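Local coordinates for protein putative glucose-6-phosphate 1-epimerase (PDB 2HTA) that probably interconverts the alpha and beta anomers of glucose 6-phosphate, acting as a hexose-6-phosphate 1-epimerase, at residues A[230-235]-A[245-250]; A[281-286]-A[300-305]; A[37-42]-A[81-86]; A[19-24]-A[52-57]. All coordinates share one frame; numbering follows the deposited sequence.

Contact 1: residues A[230-235]-A[245-250]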
# COMPACT_ATOMS: atom_id res chain seq x y z
N GLU A 230 -5.84 -15.31 8.61
CA GLU A 230 -5.83 -16.24 7.52
C GLU A 230 -5.13 -15.60 6.33
O GLU A 230 -4.95 -14.41 6.31
CB GLU A 230 -7.25 -16.63 7.17
CG GLU A 230 -7.97 -17.47 8.26
CD GLU A 230 -9.49 -17.41 8.18
OE1 GLU A 230 -10.08 -17.13 7.12
OE2 GLU A 230 -10.11 -17.74 9.19
N ALA A 231 -4.79 -16.42 5.31
CA ALA A 231 -4.10 -15.94 4.12
C ALA A 231 -4.92 -14.85 3.43
O ALA A 231 -4.36 -13.89 2.88
CB ALA A 231 -3.86 -17.10 3.11
N CYS A 232 -6.24 -15.03 3.42
CA CYS A 232 -7.10 -14.10 2.70
C CYS A 232 -7.96 -13.28 3.68
O CYS A 232 -8.80 -13.84 4.41
CB CYS A 232 -8.00 -14.93 1.76
SG CYS A 232 -8.97 -13.80 0.69
N SER A 233 -7.76 -11.97 3.71
CA SER A 233 -8.68 -11.09 4.38
C SER A 233 -9.80 -10.73 3.41
O SER A 233 -9.54 -10.52 2.23
CB SER A 233 -8.00 -9.76 4.80
OG SER A 233 -6.77 -9.96 5.54
N VAL A 234 -11.04 -10.62 3.89
CA VAL A 234 -12.09 -10.24 2.96
C VAL A 234 -12.76 -8.97 3.46
O VAL A 234 -13.25 -8.94 4.62
CB VAL A 234 -13.16 -11.34 2.81
CG1 VAL A 234 -14.29 -10.88 1.84
CG2 VAL A 234 -12.52 -12.67 2.39
N ILE A 235 -12.75 -7.93 2.63
CA ILE A 235 -13.42 -6.64 2.96
C ILE A 235 -14.84 -6.73 2.35
O ILE A 235 -14.97 -6.95 1.13
CB ILE A 235 -12.72 -5.40 2.34
CG1 ILE A 235 -11.23 -5.41 2.78
CG2 ILE A 235 -13.51 -4.06 2.66
CD1 ILE A 235 -10.35 -4.38 2.08
N ASP A 245 -10.80 -9.07 -1.84
CA ASP A 245 -9.98 -10.11 -1.21
C ASP A 245 -8.57 -9.58 -1.15
O ASP A 245 -8.04 -9.15 -2.17
CB ASP A 245 -10.01 -11.36 -2.06
CG ASP A 245 -11.38 -11.98 -2.09
OD1 ASP A 245 -12.20 -11.81 -1.13
OD2 ASP A 245 -11.66 -12.62 -3.11
N VAL A 246 -7.95 -9.61 0.03
CA VAL A 246 -6.55 -9.17 0.18
C VAL A 246 -5.77 -10.37 0.69
O VAL A 246 -5.98 -10.81 1.82
CB VAL A 246 -6.47 -7.98 1.19
CG1 VAL A 246 -5.09 -7.38 1.18
CG2 VAL A 246 -7.48 -6.91 0.88
N VAL A 247 -4.92 -10.94 -0.18
CA VAL A 247 -4.22 -12.15 0.12
C VAL A 247 -2.78 -11.83 0.50
O VAL A 247 -2.09 -11.09 -0.20
CB VAL A 247 -4.23 -13.10 -1.04
CG1 VAL A 247 -3.56 -14.40 -0.69
CG2 VAL A 247 -5.69 -13.39 -1.49
N HIS A 248 -2.34 -12.42 1.60
CA HIS A 248 -1.06 -12.11 2.20
C HIS A 248 -0.13 -13.30 2.06
O HIS A 248 -0.54 -14.48 2.29
CB HIS A 248 -1.22 -11.75 3.70
CG HIS A 248 -2.33 -10.77 3.97
ND1 HIS A 248 -2.18 -9.41 3.80
CD2 HIS A 248 -3.62 -10.97 4.32
CE1 HIS A 248 -3.32 -8.80 4.08
NE2 HIS A 248 -4.21 -9.73 4.42
N HIS A 249 1.11 -13.01 1.62
CA HIS A 249 2.14 -14.08 1.51
C HIS A 249 3.45 -13.64 2.10
O HIS A 249 3.83 -12.50 1.98
CB HIS A 249 2.32 -14.49 0.05
CG HIS A 249 1.30 -15.50 -0.41
ND1 HIS A 249 0.25 -15.19 -1.25
CD2 HIS A 249 1.13 -16.81 -0.07
CE1 HIS A 249 -0.48 -16.27 -1.46
NE2 HIS A 249 0.01 -17.27 -0.73
N HIS A 250 4.15 -14.58 2.76
CA HIS A 250 5.47 -14.36 3.33
C HIS A 250 5.43 -13.39 4.50
O HIS A 250 6.49 -12.93 4.93
CB HIS A 250 6.53 -13.90 2.28
CG HIS A 250 6.41 -14.59 0.96
ND1 HIS A 250 6.54 -15.96 0.82
CD2 HIS A 250 6.12 -14.11 -0.28
CE1 HIS A 250 6.35 -16.30 -0.45
NE2 HIS A 250 6.11 -15.19 -1.14
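Ala231 O is gripped twice: His248 N donates a hydrogen bond to it at 2.8 Å, lying in the carbonyl plane, and Val247 CA adds a CA-H...O contact at 3.3 Å. The two strands run antiparallel as the arms of a beta hairpin, 232-237 and 242-249. Ser233 and Val246 form the hydrogen-bonded pair, with Ser233 N to Val246 O at 2.8 Å and a nearly straight return bond from Val246 N to Ser233 O (174°). Cys232 with Val247 and Val234 with Asp245 are non-hydrogen-bonded pairs. On their face of the sheet, partly reached by solvent, Cys232 SG, anti to its backbone N, lies 4.0 Å from Val247 CG2, while Asp245 lies alongside Val234. The other face is buried, and branched aliphatic residues suit it: Ile235 CD1 reaches obliquely to Val246 CG2 at 4.0 Å. Ser233 also points to this face, where its short side chain puts an acceptor oxygen at the edge of the His248 ring. With its CG beside the backbone N (chi1 -47°), His248 swings back over the hairpin, and NE2 donates to Ser233 OG at 2.8 Å, the oxygen close to the ring plane. ND1 is hydrogen-bonded to Thr283 on the facing sheet, so both ring nitrogens are engaged and the ring's rotation is fixed. The donation from NE2 is consistent with a neutral imidazole whose ND1 acts as acceptor, holding Thr283, the chain neighbour of the probable catalytic Glu282.

Contact 2: residues A[281-286]-A[300-305]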
# COMPACT_ATOMS: atom_id res chain seq x y z
N VAL A 281 -5.99 -2.45 4.94
CA VAL A 281 -5.75 -3.86 5.27
C VAL A 281 -4.35 -4.16 4.71
O VAL A 281 -4.13 -4.26 3.48
CB VAL A 281 -6.85 -4.85 4.67
CG1 VAL A 281 -6.47 -6.36 4.88
CG2 VAL A 281 -8.30 -4.51 5.19
N GLU A 282 -3.39 -4.25 5.64
CA GLU A 282 -1.97 -4.17 5.32
C GLU A 282 -1.32 -5.54 5.46
O GLU A 282 -1.61 -6.25 6.43
CB GLU A 282 -1.30 -3.21 6.32
CG GLU A 282 -2.06 -1.88 6.41
CD GLU A 282 -1.46 -0.96 7.46
OE1 GLU A 282 -0.28 -1.10 7.80
OE2 GLU A 282 -2.18 -0.04 7.90
N THR A 283 -0.43 -5.88 4.55
CA THR A 283 0.40 -7.10 4.67
C THR A 283 1.65 -6.71 5.42
O THR A 283 2.39 -5.81 4.98
CB THR A 283 0.82 -7.65 3.30
OG1 THR A 283 -0.36 -7.89 2.52
CG2 THR A 283 1.55 -8.96 3.48
N VAL A 284 1.91 -7.39 6.52
CA VAL A 284 2.88 -6.85 7.51
C VAL A 284 3.86 -7.89 8.01
O VAL A 284 3.50 -9.04 8.19
CB VAL A 284 2.11 -6.18 8.70
CG1 VAL A 284 3.06 -5.73 9.85
CG2 VAL A 284 1.25 -4.96 8.22
N TYR A 285 5.11 -7.49 8.26
CA TYR A 285 6.06 -8.37 8.91
C TYR A 285 6.63 -7.52 10.05
O TYR A 285 7.56 -6.79 9.82
CB TYR A 285 7.14 -8.80 7.94
CG TYR A 285 7.79 -10.11 8.37
CD1 TYR A 285 7.61 -11.29 7.64
CD2 TYR A 285 8.52 -10.18 9.57
CE1 TYR A 285 8.17 -12.55 8.04
CE2 TYR A 285 9.11 -11.44 9.99
CZ TYR A 285 8.95 -12.59 9.22
OH TYR A 285 9.54 -13.80 9.60
N ALA A 286 5.96 -7.52 11.20
CA ALA A 286 6.31 -6.54 12.29
C ALA A 286 6.67 -7.23 13.66
O ALA A 286 7.55 -6.75 14.40
CB ALA A 286 5.23 -5.52 12.50
N LEU A 300 7.92 -10.03 0.69
CA LEU A 300 6.60 -9.80 1.26
C LEU A 300 5.67 -9.52 0.04
O LEU A 300 6.07 -8.81 -0.90
CB LEU A 300 6.64 -8.54 2.11
CG LEU A 300 5.49 -8.21 3.07
CD1 LEU A 300 5.29 -9.33 4.15
CD2 LEU A 300 5.71 -6.82 3.68
N ALA A 301 4.48 -10.14 0.04
CA ALA A 301 3.58 -9.99 -1.13
C ALA A 301 2.15 -9.88 -0.72
O ALA A 301 1.71 -10.48 0.26
CB ALA A 301 3.76 -11.16 -2.14
N GLN A 302 1.42 -9.14 -1.55
CA GLN A 302 -0.02 -8.98 -1.40
C GLN A 302 -0.69 -9.10 -2.80
O GLN A 302 -0.16 -8.55 -3.77
CB GLN A 302 -0.28 -7.59 -0.80
CG GLN A 302 -1.80 -7.34 -0.56
CD GLN A 302 -2.09 -5.98 -0.02
OE1 GLN A 302 -2.62 -5.14 -0.73
NE2 GLN A 302 -1.73 -5.75 1.27
N THR A 303 -1.79 -9.85 -2.89
CA THR A 303 -2.62 -9.95 -4.08
C THR A 303 -4.01 -9.47 -3.70
O THR A 303 -4.50 -9.71 -2.60
CB THR A 303 -2.59 -11.40 -4.63
OG1 THR A 303 -1.25 -11.64 -5.09
CG2 THR A 303 -3.54 -11.55 -5.84
N ILE A 304 -4.58 -8.67 -4.60
CA ILE A 304 -5.89 -8.09 -4.43
C ILE A 304 -6.82 -8.58 -5.56
O ILE A 304 -6.46 -8.55 -6.76
CB ILE A 304 -5.82 -6.54 -4.49
CG1 ILE A 304 -4.68 -6.01 -3.59
CG2 ILE A 304 -7.22 -5.96 -4.11
CD1 ILE A 304 -4.29 -4.50 -3.88
N CYS A 305 -8.03 -8.96 -5.16
CA CYS A 305 -9.03 -9.53 -6.10
C CYS A 305 -10.36 -8.89 -5.73
O CYS A 305 -10.69 -8.77 -4.54
CB CYS A 305 -9.07 -11.06 -5.85
SG CYS A 305 -10.21 -11.91 -6.84
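Strands 281-286 and 300-305 run nearly antiparallel, their directions 165° apart, but their axes approach no closer than 7.4 Å and no backbone hydrogen bond joins them. The nearest CA atoms are those of Thr283 and Gln302, 6.4 Å apart, and both residues point their side chains into the gap. Gln302 is extended as far as CD, with the amide turned across it; its NE2 donates to Thr283 OG1 at 2.8 Å in an almost straight bond (170°), the acceptor lying near the amide plane. The two strands lie in different antiparallel sheets that face each other in the beta-sandwich of the galactose mutarotase fold. Thr283 suits this place because it has two kinds of branch. Its OG1 is also hydrogen-bonded to His248 ND1, so two nitrogens grip one hydroxyl, while its CG2, anti to the backbone N, lies 3.8 Å from Leu300 CD1. Leu300 slides past Thr283, with CD2 3.7 Å from Thr283 O, and CD1 reaches on to Tyr285 CB. The buried amide of Gln302 is satisfied at its other end by Ser180. One residue before Thr283, the probable catalytic Glu282 points away from strand 300-305 and its side chain touches that of His179.

Contact 3: residues A[37-42]-A[81-86]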
# COMPACT_ATOMS: atom_id res chain seq x y z
N GLN A 37 3.55 13.96 -14.97
CA GLN A 37 4.08 14.64 -13.80
C GLN A 37 3.01 15.36 -13.08
O GLN A 37 2.20 16.05 -13.68
CB GLN A 37 5.24 15.60 -14.17
CG GLN A 37 5.97 16.18 -12.92
CD GLN A 37 7.14 17.11 -13.27
OE1 GLN A 37 7.57 17.17 -14.42
NE2 GLN A 37 7.64 17.85 -12.27
N LEU A 38 2.97 15.20 -11.75
CA LEU A 38 2.05 15.99 -10.94
C LEU A 38 2.87 16.73 -9.87
O LEU A 38 3.58 16.11 -9.06
CB LEU A 38 1.00 15.12 -10.32
CG LEU A 38 -0.22 15.81 -9.66
CD1 LEU A 38 -0.97 16.83 -10.58
CD2 LEU A 38 -1.13 14.77 -9.16
N ASP A 39 2.80 18.06 -9.91
CA ASP A 39 3.66 18.91 -9.03
C ASP A 39 5.11 18.45 -9.12
O ASP A 39 5.68 18.47 -10.23
CB ASP A 39 3.09 18.90 -7.61
CG ASP A 39 3.52 20.14 -6.80
OD1 ASP A 39 4.32 20.95 -7.32
OD2 ASP A 39 3.12 20.27 -5.60
N ASP A 40 5.72 18.01 -8.01
CA ASP A 40 7.12 17.58 -8.02
C ASP A 40 7.35 16.18 -8.64
O ASP A 40 8.48 15.87 -9.01
CB ASP A 40 7.67 17.46 -6.60
CG ASP A 40 7.98 18.79 -5.95
OD1 ASP A 40 7.94 19.84 -6.63
OD2 ASP A 40 8.29 18.78 -4.72
N LEU A 41 6.32 15.34 -8.74
CA LEU A 41 6.57 13.89 -8.87
C LEU A 41 6.30 13.29 -10.23
O LEU A 41 5.23 13.56 -10.82
CB LEU A 41 5.71 13.11 -7.86
CG LEU A 41 5.88 13.50 -6.37
CD1 LEU A 41 5.11 12.55 -5.45
CD2 LEU A 41 7.36 13.51 -6.00
N ASP A 42 7.26 12.51 -10.70
CA ASP A 42 7.10 11.79 -11.93
C ASP A 42 6.19 10.58 -11.65
O ASP A 42 6.40 9.90 -10.66
CB ASP A 42 8.44 11.33 -12.41
CG ASP A 42 9.20 12.46 -13.07
OD1 ASP A 42 8.54 13.37 -13.63
OD2 ASP A 42 10.43 12.44 -13.02
N PRO A 81 -0.01 15.86 -0.64
CA PRO A 81 0.99 16.52 -1.46
C PRO A 81 1.59 15.56 -2.49
O PRO A 81 1.55 14.34 -2.28
CB PRO A 81 2.06 16.95 -0.44
CG PRO A 81 1.39 16.95 0.86
CD PRO A 81 0.40 15.79 0.76
N PHE A 82 2.10 16.10 -3.60
CA PHE A 82 2.96 15.42 -4.56
C PHE A 82 4.27 16.21 -4.56
O PHE A 82 4.54 16.98 -5.45
CB PHE A 82 2.35 15.34 -5.98
CG PHE A 82 1.29 14.28 -6.09
CD1 PHE A 82 1.54 13.09 -6.78
CD2 PHE A 82 0.06 14.44 -5.44
CE1 PHE A 82 0.58 12.10 -6.86
CE2 PHE A 82 -0.94 13.42 -5.53
CZ PHE A 82 -0.66 12.27 -6.20
N LYS A 83 5.07 15.98 -3.53
CA LYS A 83 6.28 16.77 -3.25
C LYS A 83 7.45 15.83 -3.00
O LYS A 83 7.32 14.77 -2.34
CB LYS A 83 6.08 17.59 -1.97
CG LYS A 83 5.00 18.67 -2.01
CD LYS A 83 5.37 19.83 -2.90
CE LYS A 83 4.42 21.04 -2.65
NZ LYS A 83 4.67 21.99 -3.79
N THR A 84 8.60 16.23 -3.49
CA THR A 84 9.84 15.50 -3.29
C THR A 84 10.12 15.14 -1.84
O THR A 84 10.20 16.02 -0.95
CB THR A 84 11.01 16.23 -4.00
OG1 THR A 84 10.64 16.41 -5.36
CG2 THR A 84 12.27 15.40 -3.96
N GLY A 85 10.21 13.82 -1.60
CA GLY A 85 10.55 13.33 -0.25
C GLY A 85 9.41 13.21 0.73
O GLY A 85 9.60 12.70 1.83
N VAL A 86 8.21 13.64 0.35
CA VAL A 86 7.08 13.64 1.24
C VAL A 86 6.22 12.38 1.00
O VAL A 86 5.86 12.12 -0.15
CB VAL A 86 6.25 14.95 1.00
CG1 VAL A 86 4.95 14.93 1.80
CG2 VAL A 86 7.13 16.18 1.45
O HOH W 1 1.65 18.71 -4.06
O HOH W 2 10.92 14.43 -7.08
O HOH W 3 7.55 22.10 -4.94
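Leu38 sets its CD2 methyl squarely over the ring of Phe82, 3.7 Å from the centroid and 1° off the ring normal, a textbook CH-pi contact. Leu38 begins the type II' beta turn of a two-residue beta hairpin, closed by reciprocal backbone bonds between Leu38 and Leu41, and the tip of this hairpin docks on the irregular loop 81-86. Leu41, at the other end of the turn, crosses Phe82 at about a right angle, with CD1 3.8 Å from Phe82 CD1. Two leucines are apt here because their branched ends can hold the aromatic ring from different directions; Met16 of helix 14-22 touches both Leu38 and Phe82.

Asp40 grips the loop backbone, Asp39 the lysine side chain. Asp40 N donates to Phe82 O at 3.0 Å in the carbonyl plane, and Asp40 OD2, through its anti lone pair, accepts from Thr84 N at 2.8 Å. Asp39 occupies the turn position of positive phi (49°), and its CG, anti to the backbone N, brings OD2 to Lys83 NZ in a salt bridge of 2.9 Å on the syn lone pair. The lysine heads away overall, though its CB already touches Asp40, and bends at chi2 (-70°) to get there. Thr84 and Gly85 form the corners of a second turn, type II from Lys83 to Val86, in which glycine readily adopts the positive phi. A water receives the N-H of Phe82 and donates to Asp39 OD2; another donates to Asp40 OD1 at 2.8 Å and accepts from Lys83 NZ at 3.1 Å.

Contact 4: residues A[19-24]-A[52-57]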
# COMPACT_ATOMS: atom_id res chain seq x y z
N LYS A 19 -7.69 13.22 -11.92
CA LYS A 19 -6.66 14.26 -12.17
C LYS A 19 -5.38 13.67 -12.81
O LYS A 19 -4.84 14.19 -13.80
CB LYS A 19 -6.32 14.98 -10.89
CG LYS A 19 -7.35 16.02 -10.45
CD LYS A 19 -6.71 17.03 -9.43
N ILE A 20 -4.97 12.51 -12.32
CA ILE A 20 -3.74 11.91 -12.74
C ILE A 20 -3.93 11.45 -14.20
O ILE A 20 -3.06 11.63 -15.05
CB ILE A 20 -3.40 10.68 -11.80
CG1 ILE A 20 -2.98 11.23 -10.44
CG2 ILE A 20 -2.30 9.79 -12.46
CD1 ILE A 20 -2.85 10.16 -9.33
N PHE A 21 -5.07 10.83 -14.47
CA PHE A 21 -5.28 10.28 -15.83
C PHE A 21 -5.60 11.39 -16.86
O PHE A 21 -5.55 11.14 -18.07
CB PHE A 21 -6.39 9.25 -15.80
CG PHE A 21 -5.92 7.91 -15.27
CD1 PHE A 21 -5.49 6.94 -16.15
CD2 PHE A 21 -5.87 7.68 -13.91
CE1 PHE A 21 -4.99 5.72 -15.69
CE2 PHE A 21 -5.38 6.44 -13.42
CZ PHE A 21 -4.95 5.47 -14.34
N ALA A 22 -5.86 12.60 -16.37
CA ALA A 22 -6.06 13.77 -17.26
C ALA A 22 -4.75 14.45 -17.61
O ALA A 22 -4.70 15.27 -18.54
CB ALA A 22 -7.04 14.76 -16.59
N LEU A 23 -3.66 14.10 -16.91
CA LEU A 23 -2.35 14.73 -17.14
C LEU A 23 -1.77 14.49 -18.55
O LEU A 23 -2.03 13.42 -19.14
CB LEU A 23 -1.33 14.26 -16.09
CG LEU A 23 -1.57 14.61 -14.63
CD1 LEU A 23 -0.65 13.81 -13.78
CD2 LEU A 23 -1.35 16.07 -14.38
N PRO A 24 -1.00 15.48 -19.11
CA PRO A 24 -0.35 15.32 -20.41
C PRO A 24 0.68 14.20 -20.34
O PRO A 24 1.31 14.01 -19.29
CB PRO A 24 0.43 16.64 -20.59
CG PRO A 24 -0.12 17.55 -19.65
CD PRO A 24 -0.76 16.81 -18.54
N LYS A 52 -6.81 0.34 -15.45
CA LYS A 52 -6.18 1.64 -15.29
C LYS A 52 -5.46 1.62 -13.95
O LYS A 52 -6.03 1.19 -12.96
CB LYS A 52 -7.25 2.73 -15.26
CG LYS A 52 -7.82 3.00 -16.65
CD LYS A 52 -8.85 4.12 -16.57
CE LYS A 52 -9.41 4.43 -17.99
NZ LYS A 52 -10.73 5.13 -17.95
N ALA A 53 -4.21 2.06 -13.93
CA ALA A 53 -3.44 2.09 -12.67
C ALA A 53 -2.38 3.17 -12.77
O ALA A 53 -2.01 3.62 -13.87
CB ALA A 53 -2.76 0.70 -12.47
N SER A 54 -1.86 3.61 -11.63
CA SER A 54 -0.81 4.65 -11.75
C SER A 54 0.10 4.50 -10.55
O SER A 54 -0.31 3.97 -9.51
CB SER A 54 -1.43 6.07 -11.76
OG SER A 54 -2.28 6.31 -10.63
N PHE A 55 1.32 5.00 -10.70
CA PHE A 55 2.35 4.85 -9.71
C PHE A 55 3.09 6.17 -9.60
O PHE A 55 3.19 6.91 -10.57
CB PHE A 55 3.39 3.87 -10.23
CG PHE A 55 2.91 2.46 -10.40
CD1 PHE A 55 3.16 1.49 -9.41
CD2 PHE A 55 2.27 2.08 -11.58
CE1 PHE A 55 2.70 0.16 -9.59
CE2 PHE A 55 1.82 0.76 -11.77
CZ PHE A 55 2.05 -0.19 -10.79
N ALA A 56 3.68 6.45 -8.43
CA ALA A 56 4.74 7.44 -8.40
C ALA A 56 6.07 6.67 -8.41
O ALA A 56 6.21 5.62 -7.74
CB ALA A 56 4.65 8.29 -7.11
N LEU A 57 7.07 7.24 -9.11
CA LEU A 57 8.44 6.73 -9.01
C LEU A 57 8.91 6.84 -7.58
O LEU A 57 9.64 5.96 -7.09
CB LEU A 57 9.43 7.46 -9.92
CG LEU A 57 9.21 7.15 -11.41
CD1 LEU A 57 10.12 8.01 -12.30
CD2 LEU A 57 9.46 5.63 -11.72
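With chi1 at -72° in Ile20 and -79° in Phe21, each side chain leaves the backbone with its CG1 or CG anti to the carbonyl carbon, and both are thereby directed at strand 52-56. This is the last part of the N-terminal helix 14-22 laid on one face of the five-stranded antiparallel sheet, a helix-on-sheet packing made without a hydrogen bond between the two segments. Phe21 makes the closest approach, its CZ 3.5 Å from Ala53 O, and Ala53 N lies at the ring edge, in its plane. Beside the tip, the aliphatic part of Lys52 carries the contact: CB lies 3.7 Å from Phe21 CZ, and CD sits over one face of the ring. Lysine suits this solvent-facing position because its extended methylene chain can lie against an aromatic group while its ammonium end leads away. Ile20, buried beside it, uses its CG2 branch, anti to the backbone N, and also touches Leu43 and Val45 of strand 41-48 on one side and Leu63 of strand 61-67 on the other. Facing it, the short Ser54 side chain meets Ile20 through CB and OG. Its hydroxyl takes the crowded position between backbone N and carbonyl carbon (chi1 55°), and this buried group hydrogen-bonds Ser64 of the next strand. On the reverse face, Phe55 packs edge-to-face on Phe156. Ile20 CG2 sits 3.9 Å from both Ser54 CB and Ser54 OG.

In the fold
From the N terminus, the first half of contact 4 (19-24) is followed by the hairpin tip 37-42 of contact 3; residues 52-57 then close contact 4, and 81-86 close contact 3. The two therefore cross, and they touch at Leu38 with Leu23 and along neighbouring strands 41-48 and 51-56. Together they fasten the N-terminal helix and a connecting loop to the five-stranded sheet. Later, contact 1 pairs the two arms of the hairpin 232-249, and contact 2 follows in series, closing the chain from 287 to 299, which includes strand 289-292, and joining the two other sheets. It touches contact 1 through His248 and Thr283, whereas contacts 1 and 3 lie on opposite sides of the chain's centre.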